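PDB 3F1X: serine acetyltransferase from Bacteroides vulgatus ATCC 8482, which probably transfers an acetyl group from acetyl-CoA to the hydroxyl of L-serine, the step that leads into cysteine biosynthesis. Local coordinates for residues L79-T84 with A116-I120; I253-I259 with V270-A276; N162-A166 with I181-A185; A51-P55 with L123-R127. Residue numbers count along the deposited sequence, not the author numbering.

Contact 1 (L79-T84 with A116-I120); sequences LFGLLT and AARFI
Ala116, Leu83 and Phe80 carry this helix-helix contact, in which segments 79-84 and 116-120, both fully helical, pass with their axes 9.6 Å apart at the closest and their N-to-C directions at 131°. The backbones come nearest at Thr84 and Ala116, with CA atoms 5.3 Å apart; a methyl side chain there permits the approach. Ala116 points its CB at the opposing helix, where it meets Leu83 CG at 3.9 Å, Phe80 CD1 at 4.0 Å and Thr84 OG1 at 3.6 Å. The Thr84 hydroxyl is turned back on its own helix: in the m rotamer, OG1 donates to Phe80 O at 2.7 Å. Leu83 (chi1 t, chi2 p) lays CD2 3.5 Å from Phe119 CD2 and 3.8 Å from Ala116 CA. This is apolar packing without an interhelical hydrogen bond, inside the N-terminal helical domain that precedes the left-handed beta-helix in serine acetyltransferases. Phe80 (chi1 t) leaves its helix sideways and swings its ring back, so that CE1 lies 3.9 Å from Ala117 N, which sits at the ring edge, while its CB touches Ile120 CD1 at 3.8 Å. Tyr6 of a second subunit meets the same ring, its plane inclined by about 45°. Where the helices diverge, Leu79 CD2 reaches Ile120 CG1 at 4.1 Å.

Contact 2 (I253-I259 with V270-A276); sequences ILEDDVI and VTIGKGA
Lys274 N donates to the carboxylate of Glu255, 2.7 Å from OE1, beside a ladder of backbone bonds between parallel strands 253-254 and 271-272. Ile253 N gives to Val270 O (2.8 Å), Ile272 N to Ile253 O (2.8 Å) and Glu255 N to Ile272 O (2.9 Å), which pairs Ile253 with Thr271 and Leu254 with Ile272. Both segments then turn the corner together: Gly275 N binds Asp256 O at 2.9 Å, and Ile259 N binds Ala276 O at 3.3 Å. A type II turn runs from Gly273 to Ala276, with Gly275 at phi 73°; Asp257 also has positive phi, 56°. Such stacked coils, extended strands joined by tight turns, build the left-handed parallel beta-helix of this acyltransferase family. On the face carrying Leu254 and Ile272, Leu254 CD1 touches Ile272 CD1 at 3.3 Å; from the turn that follows, Val258 CG1 reaches Ile272 CG2 at 3.5 Å. Leu254 also packs on Val223 and Leu225 of the preceding coil. On the other face Ile253 CB lies 3.9 Å from Thr271 OG1. Backbone bonds thus set the coil spacing, the Glu255 carboxylate occupies a turn NH, and aliphatic side chains fill the interior.

Contact 3 (N162-A166 with I181-A185); sequences NYRIA and ITEMA
Two antiparallel helices pack side by side here, near the centre of the chain, where the helical domain of the serine acetyltransferase fold runs into its left-handed beta-helix. Segments 162-166 and 181-185 belong to successive helices, 155-171 and 177-189, joined by a short connection as a helical hairpin; the local axes lie 8.8 Å apart, with N-to-C directions at 175°. The register sets Tyr163 against Thr182 (CA-CA 5.7 Å) and Ala166 against Ile181 (6.1 Å). Small side chains allow this closeness: Ala166 CB touches Thr182 CG2 at 3.7 Å and Ile181 CG2 at 4.0 Å, and Ala185 CB sits 3.7 Å from Asn162 CB. The CA-to-CB bond of Tyr163 points away from segment 181-185, and its hydroxyl is bonded to Ala197 O at the start of the beta-helix. Ile165 CG2 reaches Ile181 CD1 at 4.3 Å. Asn162, in the m rotamer, is buried between the helices and supplies their polar link, ND2 donating almost straight (170°) to the backbone Ile181 O at 3.2 Å.

Contact 4 (A51-P55 with L123-R127); sequences AIIFP and LPELR
Arg127 reaches across to the C-terminal end of helix 39-53 and serves its last carbonyls. Its NH2 donates to Ile52 O at 2.8 Å and its NE, more weakly, to Ile53 O at 3.1 Å with a 134° angle; a helix end leaves such oxygens without the usual partners further along the helix, and the chain departs from helical angles at Phe54 (phi -118°, psi 75°). NH1 is satisfied elsewhere, by Leu17 O and Ser20 OG of a second subunit, so one guanidinium joins a helix terminus to the subunit interface. The side chain extends in t for chi1 and chi2 and bends at chi3 (m), which places Ile52 O near the guanidinium plane and Pro55 CD 3.6 Å from NH2. Backbones approach at Ile53 and Arg127, CA atoms 5.2 Å apart. Beside the polar bonds lies aliphatic packing: Ile53 CG1 meets Leu123 CD2 at 4.0 Å, Ile52 CG2 meets Leu123 CD1 at 3.9 Å, and Ile53 CG2 rests 4.1 Å from Arg127 CB. Thus the end of helix 39-53 is joined to the first turn of helix 123-139, with Ile52 also on Leu79 of helix 68-93 and Leu126 on Arg164 of helix 155-171.

Contacts 1, 3 and 4 form one continuous core in the helical domain, with centres 14 to 16 Å apart. Contact 4 joins helices 39-53 and 123-139 and so brackets helices 68-93 and 109-120, which meet in contact 1; contact 3 comes next along the chain, and contact 2 last. Leu79 CD2 lies 3.8 Å from Ile52 CD1, and Phe119 CE1 lies 3.7 Å from Ile165 O, tying contact 1 to contacts 4 and 3. Contact 2 stands apart in the beta-helix, its centre 36 Å from that of contact 1 and 24 Å from that of contact 3. Contacts 1 and 4 both touch a second subunit, so this helical core also takes part in assembly.

Contact 1 (L79-T84 with A116-I120)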
loop_
_atom_site.group_PDB
_atom_site.type_symbol
_atom_site.label_atom_id
_atom_site.label_comp_id
_atom_site.label_asym_id
_atom_site.label_seq_id
_atom_site.Cartn_x
_atom_site.Cartn_y
_atom_site.Cartn_z
ATOM N N LEU A 79 19.088 -6.916 -3.197
ATOM C CA LEU A 79 19.970 -6.258 -2.245
ATOM C C LEU A 79 21.060 -5.474 -2.975
ATOM O O LEU A 79 21.375 -4.339 -2.616
ATOM C CB LEU A 79 20.619 -7.292 -1.321
ATOM C CG LEU A 79 21.709 -6.752 -0.393
ATOM C CD1 LEU A 79 21.146 -5.631 0.448
ATOM C CD2 LEU A 79 22.243 -7.870 0.501
ATOM N N PHE A 80 21.646 -6.093 -3.990
ATOM C CA PHE A 80 22.695 -5.444 -4.753
ATOM C C PHE A 80 22.247 -4.123 -5.364
ATOM O O PHE A 80 22.964 -3.127 -5.285
ATOM C CB PHE A 80 23.182 -6.360 -5.866
ATOM C CG PHE A 80 24.218 -5.733 -6.742
ATOM C CD1 PHE A 80 25.420 -5.292 -6.208
ATOM C CD2 PHE A 80 23.991 -5.571 -8.105
ATOM C CE1 PHE A 80 26.389 -4.693 -7.014
ATOM C CE2 PHE A 80 24.953 -4.972 -8.923
ATOM C CZ PHE A 80 26.152 -4.535 -8.373
ATOM N N GLY A 81 21.077 -4.133 -6.000
ATOM C CA GLY A 81 20.555 -2.924 -6.616
ATOM C C GLY A 81 20.314 -1.842 -5.579
ATOM O O GLY A 81 20.765 -0.711 -5.736
ATOM N N LEU A 82 19.598 -2.196 -4.515
ATOM C CA LEU A 82 19.282 -1.264 -3.441
ATOM C C LEU A 82 20.533 -0.732 -2.752
ATOM O O LEU A 82 20.670 0.473 -2.550
ATOM C CB LEU A 82 18.385 -1.955 -2.401
ATOM C CG LEU A 82 16.891 -1.618 -2.273
ATOM C CD1 LEU A 82 16.294 -1.243 -3.605
ATOM C CD2 LEU A 82 16.163 -2.805 -1.662
ATOM N N LEU A 83 21.442 -1.631 -2.390
ATOM C CA LEU A 83 22.661 -1.232 -1.697
ATOM C C LEU A 83 23.569 -0.343 -2.541
ATOM O O LEU A 83 24.256 0.518 -2.003
ATOM C CB LEU A 83 23.443 -2.463 -1.221
ATOM C CG LEU A 83 24.699 -2.195 -0.388
ATOM C CD1 LEU A 83 24.354 -1.398 0.881
ATOM C CD2 LEU A 83 25.335 -3.513 -0.015
ATOM N N THR A 84 23.583 -0.554 -3.851
ATOM C CA THR A 84 24.423 0.273 -4.718
ATOM C C THR A 84 23.973 1.730 -4.610
ATOM O O THR A 84 24.782 2.631 -4.407
ATOM C CB THR A 84 24.323 -0.180 -6.199
ATOM O OG1 THR A 84 24.860 -1.505 -6.338
ATOM C CG2 THR A 84 25.091 0.771 -7.105
ATOM N N ALA A 116 29.207 -2.378 -3.061
ATOM C CA ALA A 116 28.013 -3.151 -2.727
ATOM C C ALA A 116 28.274 -4.635 -2.954
ATOM O O ALA A 116 27.865 -5.470 -2.149
ATOM C CB ALA A 116 26.829 -2.687 -3.569
ATOM N N ALA A 117 28.965 -4.961 -4.044
ATOM C CA ALA A 117 29.276 -6.355 -4.336
ATOM C C ALA A 117 30.274 -6.887 -3.296
ATOM O O ALA A 117 30.170 -8.035 -2.851
ATOM C CB ALA A 117 29.846 -6.484 -5.749
ATOM N N ARG A 118 31.233 -6.048 -2.911
ATOM C CA ARG A 118 32.234 -6.429 -1.911
ATOM C C ARG A 118 31.520 -6.771 -0.602
ATOM O O ARG A 118 31.856 -7.746 0.073
ATOM C CB ARG A 118 33.219 -5.286 -1.660
ATOM C CG ARG A 118 34.071 -4.867 -2.865
ATOM C CD ARG A 118 35.128 -5.902 -3.228
ATOM N NE ARG A 118 35.941 -5.492 -4.374
ATOM C CZ ARG A 118 36.878 -6.254 -4.937
ATOM N NH1 ARG A 118 37.123 -7.469 -4.456
ATOM N NH2 ARG A 118 37.564 -5.807 -5.985
ATOM N N PHE A 119 30.530 -5.959 -0.240
ATOM C CA PHE A 119 29.785 -6.224 0.979
ATOM C C PHE A 119 29.100 -7.581 0.890
ATOM O O PHE A 119 29.167 -8.384 1.822
ATOM C CB PHE A 119 28.712 -5.165 1.220
ATOM C CG PHE A 119 27.762 -5.534 2.314
ATOM C CD1 PHE A 119 28.150 -5.424 3.647
ATOM C CD2 PHE A 119 26.512 -6.078 2.019
ATOM C CE1 PHE A 119 27.308 -5.859 4.679
ATOM C CE2 PHE A 119 25.660 -6.517 3.036
ATOM C CZ PHE A 119 26.063 -6.407 4.371
ATOM N N ILE A 120 28.419 -7.820 -0.225
ATOM C CA ILE A 120 27.706 -9.074 -0.418
ATOM C C ILE A 120 28.613 -10.289 -0.304
ATOM O O ILE A 120 28.185 -11.334 0.181
ATOM C CB ILE A 120 26.972 -9.084 -1.776
ATOM C CG1 ILE A 120 25.746 -8.171 -1.689
ATOM C CG2 ILE A 120 26.558 -10.513 -2.142
ATOM C CD1 ILE A 120 25.129 -7.824 -3.012
#

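Contact 2 (I253-I259 with V270-A276)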
loop_
_atom_site.group_PDB
_atom_site.type_symbol
_atom_site.label_atom_id
_atom_site.label_comp_id
_atom_site.label_asym_id
_atom_site.label_seq_id
_atom_site.Cartn_x
_atom_site.Cartn_y
_atom_site.Cartn_z
ATOM N N ILE A 253 37.328 -1.505 27.331
ATOM C CA ILE A 253 37.785 -2.735 26.731
ATOM C C ILE A 253 37.284 -3.856 27.631
ATOM O O ILE A 253 37.592 -3.883 28.822
ATOM C CB ILE A 253 39.317 -2.831 26.691
ATOM C CG1 ILE A 253 39.905 -1.690 25.860
ATOM C CG2 ILE A 253 39.724 -4.183 26.133
ATOM C CD1 ILE A 253 41.418 -1.712 25.800
ATOM N N LEU A 254 36.489 -4.760 27.079
ATOM C CA LEU A 254 36.000 -5.895 27.850
ATOM C C LEU A 254 36.670 -7.128 27.282
ATOM O O LEU A 254 36.540 -7.413 26.092
ATOM C CB LEU A 254 34.475 -6.038 27.729
ATOM C CG LEU A 254 33.590 -5.237 28.687
ATOM C CD1 LEU A 254 33.849 -3.758 28.503
ATOM C CD2 LEU A 254 32.113 -5.577 28.432
ATOM N N GLU A 255 37.394 -7.857 28.126
ATOM C CA GLU A 255 38.069 -9.071 27.680
ATOM C C GLU A 255 37.051 -10.213 27.597
ATOM O O GLU A 255 35.866 -10.021 27.894
ATOM C CB GLU A 255 39.209 -9.432 28.639
ATOM C CG GLU A 255 40.198 -8.292 28.863
ATOM C CD GLU A 255 41.487 -8.723 29.554
ATOM O OE1 GLU A 255 41.441 -9.598 30.444
ATOM O OE2 GLU A 255 42.553 -8.168 29.218
ATOM N N ASP A 256 37.510 -11.394 27.188
ATOM C CA ASP A 256 36.629 -12.553 27.046
ATOM C C ASP A 256 35.878 -12.965 28.310
ATOM O O ASP A 256 36.309 -12.686 29.431
ATOM C CB ASP A 256 37.415 -13.778 26.551
ATOM C CG ASP A 256 38.115 -13.540 25.216
ATOM O OD1 ASP A 256 37.767 -12.576 24.504
ATOM O OD2 ASP A 256 39.018 -14.335 24.873
ATOM N N ASP A 257 34.746 -13.634 28.099
ATOM C CA ASP A 257 33.911 -14.179 29.171
ATOM C C ASP A 257 33.426 -13.179 30.220
ATOM O O ASP A 257 33.183 -13.548 31.365
ATOM C CB ASP A 257 34.673 -15.316 29.866
ATOM C CG ASP A 257 35.022 -16.461 28.918
ATOM O OD1 ASP A 257 35.872 -17.299 29.287
ATOM O OD2 ASP A 257 34.449 -16.534 27.812
ATOM N N VAL A 258 33.286 -11.920 29.836
ATOM C CA VAL A 258 32.826 -10.907 30.770
ATOM C C VAL A 258 31.302 -10.790 30.761
ATOM O O VAL A 258 30.660 -11.011 29.735
ATOM C CB VAL A 258 33.452 -9.536 30.430
ATOM C CG1 VAL A 258 32.735 -8.417 31.158
ATOM C CG2 VAL A 258 34.931 -9.541 30.804
ATOM N N ILE A 259 30.732 -10.468 31.917
ATOM C CA ILE A 259 29.293 -10.281 32.039
ATOM C C ILE A 259 29.071 -8.954 32.755
ATOM O O ILE A 259 29.702 -8.685 33.775
ATOM C CB ILE A 259 28.623 -11.394 32.886
ATOM C CG1 ILE A 259 28.855 -12.766 32.256
ATOM C CG2 ILE A 259 27.125 -11.130 32.989
ATOM C CD1 ILE A 259 28.272 -13.909 33.079
ATOM N N VAL A 270 38.971 2.092 30.623
ATOM C CA VAL A 270 38.774 1.034 31.589
ATOM C C VAL A 270 38.799 -0.326 30.917
ATOM O O VAL A 270 38.236 -0.503 29.836
ATOM C CB VAL A 270 37.429 1.219 32.323
ATOM C CG1 VAL A 270 37.121 0.003 33.176
ATOM C CG2 VAL A 270 37.482 2.472 33.183
ATOM N N THR A 271 39.466 -1.277 31.562
ATOM C CA THR A 271 39.552 -2.634 31.049
ATOM C C THR A 271 38.902 -3.583 32.043
ATOM O O THR A 271 39.247 -3.581 33.230
ATOM C CB THR A 271 41.018 -3.080 30.851
ATOM O OG1 THR A 271 41.626 -2.269 29.843
ATOM C CG2 THR A 271 41.087 -4.536 30.420
ATOM N N ILE A 272 37.945 -4.368 31.569
ATOM C CA ILE A 272 37.289 -5.351 32.414
ATOM C C ILE A 272 37.982 -6.664 32.066
ATOM O O ILE A 272 37.833 -7.175 30.955
ATOM C CB ILE A 272 35.771 -5.471 32.109
ATOM C CG1 ILE A 272 35.061 -4.160 32.432
ATOM C CG2 ILE A 272 35.168 -6.593 32.926
ATOM C CD1 ILE A 272 35.286 -3.093 31.413
ATOM N N GLY A 273 38.762 -7.182 33.012
ATOM C CA GLY A 273 39.510 -8.415 32.807
ATOM C C GLY A 273 38.672 -9.625 32.451
ATOM O O GLY A 273 37.507 -9.709 32.835
ATOM N N LYS A 274 39.258 -10.576 31.729
ATOM C CA LYS A 274 38.498 -11.753 31.328
ATOM C C LYS A 274 37.880 -12.508 32.500
ATOM O O LYS A 274 38.463 -12.617 33.585
ATOM C CB LYS A 274 39.354 -12.703 30.476
ATOM C CG LYS A 274 40.644 -13.180 31.094
ATOM C CD LYS A 274 41.334 -14.178 30.165
ATOM C CE LYS A 274 42.659 -14.665 30.742
ATOM N NZ LYS A 274 43.322 -15.681 29.869
ATOM N N GLY A 275 36.674 -13.007 32.270
ATOM C CA GLY A 275 35.976 -13.759 33.291
ATOM C C GLY A 275 35.440 -12.918 34.431
ATOM O O GLY A 275 34.850 -13.454 35.366
ATOM N N ALA A 276 35.627 -11.604 34.371
ATOM C CA ALA A 276 35.122 -10.755 35.445
ATOM C C ALA A 276 33.626 -10.513 35.314
ATOM O O ALA A 276 33.046 -10.643 34.229
ATOM C CB ALA A 276 35.853 -9.431 35.472
HETATM O O HOH W 1 32.009 -13.521 33.837
#

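Contact 3 (N162-A166 with I181-A185)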
loop_
_atom_site.group_PDB
_atom_site.type_symbol
_atom_site.label_atom_id
_atom_site.label_comp_id
_atom_site.label_asym_id
_atom_site.label_seq_id
_atom_site.Cartn_x
_atom_site.Cartn_y
_atom_site.Cartn_z
ATOM N N ASN A 162 22.351 -5.986 12.627
ATOM C CA ASN A 162 22.461 -4.657 12.021
ATOM C C ASN A 162 23.867 -4.102 12.264
ATOM O O ASN A 162 24.485 -3.521 11.367
ATOM C CB ASN A 162 21.421 -3.686 12.612
ATOM C CG ASN A 162 20.061 -3.771 11.921
ATOM O OD1 ASN A 162 19.523 -4.857 11.705
ATOM N ND2 ASN A 162 19.489 -2.613 11.592
ATOM N N TYR A 163 24.360 -4.271 13.488
ATOM C CA TYR A 163 25.699 -3.809 13.844
ATOM C C TYR A 163 26.778 -4.436 12.952
ATOM O O TYR A 163 27.574 -3.724 12.338
ATOM C CB TYR A 163 26.032 -4.138 15.307
ATOM C CG TYR A 163 27.521 -4.193 15.542
ATOM C CD1 TYR A 163 28.293 -3.037 15.514
ATOM C CD2 TYR A 163 28.179 -5.415 15.663
ATOM C CE1 TYR A 163 29.695 -3.100 15.593
ATOM C CE2 TYR A 163 29.572 -5.485 15.737
ATOM C CZ TYR A 163 30.317 -4.328 15.699
ATOM O OH TYR A 163 31.688 -4.417 15.748
ATOM N N ARG A 164 26.822 -5.766 12.892
ATOM C CA ARG A 164 27.842 -6.424 12.072
ATOM C C ARG A 164 27.724 -6.039 10.605
ATOM O O ARG A 164 28.726 -5.954 9.899
ATOM C CB ARG A 164 27.787 -7.945 12.251
ATOM C CG ARG A 164 28.142 -8.385 13.675
ATOM C CD ARG A 164 28.602 -9.838 13.717
ATOM N NE ARG A 164 28.713 -10.363 15.080
ATOM C CZ ARG A 164 29.661 -10.024 15.949
ATOM N NH1 ARG A 164 30.601 -9.149 15.611
ATOM N NH2 ARG A 164 29.669 -10.563 17.159
ATOM N N ILE A 165 26.506 -5.783 10.146
ATOM C CA ILE A 165 26.310 -5.367 8.767
ATOM C C ILE A 165 26.898 -3.966 8.578
ATOM O O ILE A 165 27.628 -3.700 7.610
ATOM C CB ILE A 165 24.807 -5.347 8.405
ATOM C CG1 ILE A 165 24.298 -6.776 8.231
ATOM C CG2 ILE A 165 24.580 -4.532 7.136
ATOM C CD1 ILE A 165 22.804 -6.890 8.092
ATOM N N ALA A 166 26.595 -3.084 9.529
ATOM C CA ALA A 166 27.060 -1.710 9.490
ATOM C C ALA A 166 28.572 -1.612 9.643
ATOM O O ALA A 166 29.212 -0.811 8.973
ATOM C CB ALA A 166 26.358 -0.884 10.580
ATOM N N ILE A 181 22.193 2.640 9.649
ATOM C CA ILE A 181 21.788 1.281 9.943
ATOM C C ILE A 181 21.753 0.948 11.434
ATOM O O ILE A 181 20.812 0.285 11.885
ATOM C CB ILE A 181 22.682 0.278 9.164
ATOM C CG1 ILE A 181 22.352 0.396 7.665
ATOM C CG2 ILE A 181 22.492 -1.149 9.700
ATOM C CD1 ILE A 181 23.122 -0.540 6.748
ATOM N N THR A 182 22.741 1.394 12.213
ATOM C CA THR A 182 22.704 1.081 13.642
ATOM C C THR A 182 21.621 1.864 14.371
ATOM O O THR A 182 20.998 1.343 15.295
ATOM C CB THR A 182 24.073 1.313 14.358
ATOM O OG1 THR A 182 24.530 2.659 14.150
ATOM C CG2 THR A 182 25.111 0.314 13.850
ATOM N N GLU A 183 21.388 3.110 13.966
ATOM C CA GLU A 183 20.344 3.901 14.610
ATOM C C GLU A 183 18.988 3.279 14.306
ATOM O O GLU A 183 18.037 3.438 15.071
ATOM C CB GLU A 183 20.385 5.355 14.131
ATOM C CG GLU A 183 21.596 6.116 14.649
ATOM C CD GLU A 183 21.590 6.259 16.164
ATOM O OE1 GLU A 183 22.623 6.672 16.729
ATOM O OE2 GLU A 183 20.551 5.970 16.792
HETATM N N MSE A 184 18.908 2.571 13.182
HETATM C CA MSE A 184 17.674 1.899 12.793
HETATM C C MSE A 184 17.374 0.802 13.813
HETATM O O MSE A 184 16.229 0.631 14.245
HETATM C CB MSE A 184 17.827 1.291 11.397
HETATM C CG MSE A 184 16.772 1.736 10.405
HETATM SE SE MSE A 184 17.055 0.931 8.667
HETATM C CE MSE A 184 16.435 -0.859 9.081
ATOM N N ALA A 185 18.410 0.056 14.188
ATOM C CA ALA A 185 18.276 -1.010 15.182
ATOM C C ALA A 185 17.986 -0.355 16.531
ATOM O O ALA A 185 17.205 -0.865 17.324
ATOM C CB ALA A 185 19.567 -1.824 15.268
#

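Contact 4 (A51-P55 with L123-R127)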
loop_
_atom_site.group_PDB
_atom_site.type_symbol
_atom_site.label_atom_id
_atom_site.label_comp_id
_atom_site.label_asym_id
_atom_site.label_seq_id
_atom_site.Cartn_x
_atom_site.Cartn_y
_atom_site.Cartn_z
ATOM N N ALA A 51 17.373 -12.094 5.474
ATOM C CA ALA A 51 16.785 -13.200 4.736
ATOM C C ALA A 51 17.831 -14.022 4.013
ATOM O O ALA A 51 17.607 -15.189 3.711
ATOM C CB ALA A 51 15.759 -12.676 3.741
ATOM N N ILE A 52 18.961 -13.398 3.712
ATOM C CA ILE A 52 20.048 -14.083 3.034
ATOM C C ILE A 52 20.949 -14.771 4.063
ATOM O O ILE A 52 21.450 -15.868 3.832
ATOM C CB ILE A 52 20.893 -13.093 2.209
ATOM C CG1 ILE A 52 20.058 -12.529 1.066
ATOM C CG2 ILE A 52 22.131 -13.787 1.675
ATOM C CD1 ILE A 52 20.660 -11.306 0.400
ATOM N N ILE A 53 21.155 -14.112 5.197
ATOM C CA ILE A 53 21.993 -14.671 6.255
ATOM C C ILE A 53 21.290 -15.851 6.933
ATOM O O ILE A 53 21.918 -16.854 7.257
ATOM C CB ILE A 53 22.331 -13.594 7.306
ATOM C CG1 ILE A 53 23.270 -12.558 6.687
ATOM C CG2 ILE A 53 22.927 -14.249 8.565
ATOM C CD1 ILE A 53 23.389 -11.250 7.476
ATOM N N PHE A 54 19.987 -15.723 7.149
ATOM C CA PHE A 54 19.196 -16.787 7.776
ATOM C C PHE A 54 18.144 -17.228 6.767
ATOM O O PHE A 54 16.968 -16.899 6.899
ATOM C CB PHE A 54 18.503 -16.254 9.031
ATOM C CG PHE A 54 19.444 -15.690 10.050
ATOM C CD1 PHE A 54 20.307 -16.526 10.759
ATOM C CD2 PHE A 54 19.465 -14.324 10.308
ATOM C CE1 PHE A 54 21.183 -16.002 11.718
ATOM C CE2 PHE A 54 20.336 -13.781 11.265
ATOM C CZ PHE A 54 21.193 -14.622 11.968
ATOM N N PRO A 55 18.555 -17.993 5.749
ATOM C CA PRO A 55 17.629 -18.464 4.714
ATOM C C PRO A 55 16.407 -19.237 5.192
ATOM O O PRO A 55 16.511 -20.163 5.992
ATOM C CB PRO A 55 18.527 -19.298 3.798
ATOM C CG PRO A 55 19.570 -19.820 4.727
ATOM C CD PRO A 55 19.877 -18.625 5.608
ATOM N N LEU A 123 28.755 -11.686 3.194
ATOM C CA LEU A 123 27.607 -12.315 3.838
ATOM C C LEU A 123 27.879 -13.723 4.365
ATOM O O LEU A 123 27.359 -14.104 5.417
ATOM C CB LEU A 123 26.410 -12.326 2.882
ATOM C CG LEU A 123 25.838 -10.923 2.641
ATOM C CD1 LEU A 123 24.768 -10.947 1.558
ATOM C CD2 LEU A 123 25.267 -10.401 3.960
ATOM N N PRO A 124 28.681 -14.525 3.643
ATOM C CA PRO A 124 28.939 -15.875 4.165
ATOM C C PRO A 124 29.657 -15.809 5.514
ATOM O O PRO A 124 29.364 -16.577 6.432
ATOM C CB PRO A 124 29.801 -16.513 3.078
ATOM C CG PRO A 124 29.279 -15.858 1.819
ATOM C CD PRO A 124 29.138 -14.400 2.248
ATOM N N GLU A 125 30.591 -14.874 5.630
ATOM C CA GLU A 125 31.344 -14.700 6.865
ATOM C C GLU A 125 30.434 -14.129 7.948
ATOM O O GLU A 125 30.503 -14.540 9.099
ATOM C CB GLU A 125 32.534 -13.773 6.613
ATOM C CG GLU A 125 33.398 -13.465 7.837
ATOM C CD GLU A 125 34.053 -14.698 8.432
ATOM O OE1 GLU A 125 34.492 -15.574 7.659
ATOM O OE2 GLU A 125 34.140 -14.789 9.675
ATOM N N LEU A 126 29.579 -13.179 7.577
ATOM C CA LEU A 126 28.665 -12.596 8.547
ATOM C C LEU A 126 27.768 -13.688 9.110
ATOM O O LEU A 126 27.482 -13.711 10.302
ATOM C CB LEU A 126 27.827 -11.488 7.899
ATOM C CG LEU A 126 28.605 -10.225 7.524
ATOM C CD1 LEU A 126 27.682 -9.231 6.849
ATOM C CD2 LEU A 126 29.224 -9.607 8.771
ATOM N N ARG A 127 27.337 -14.602 8.249
ATOM C CA ARG A 127 26.483 -15.705 8.675
ATOM C C ARG A 127 27.229 -16.559 9.695
ATOM O O ARG A 127 26.645 -16.997 10.687
ATOM C CB ARG A 127 26.087 -16.578 7.479
ATOM C CG ARG A 127 25.311 -17.830 7.862
ATOM C CD ARG A 127 25.137 -18.749 6.662
ATOM N NE ARG A 127 24.166 -18.227 5.709
ATOM C CZ ARG A 127 23.865 -18.817 4.555
ATOM N NH1 ARG A 127 24.465 -19.950 4.213
ATOM N NH2 ARG A 127 22.971 -18.273 3.744
#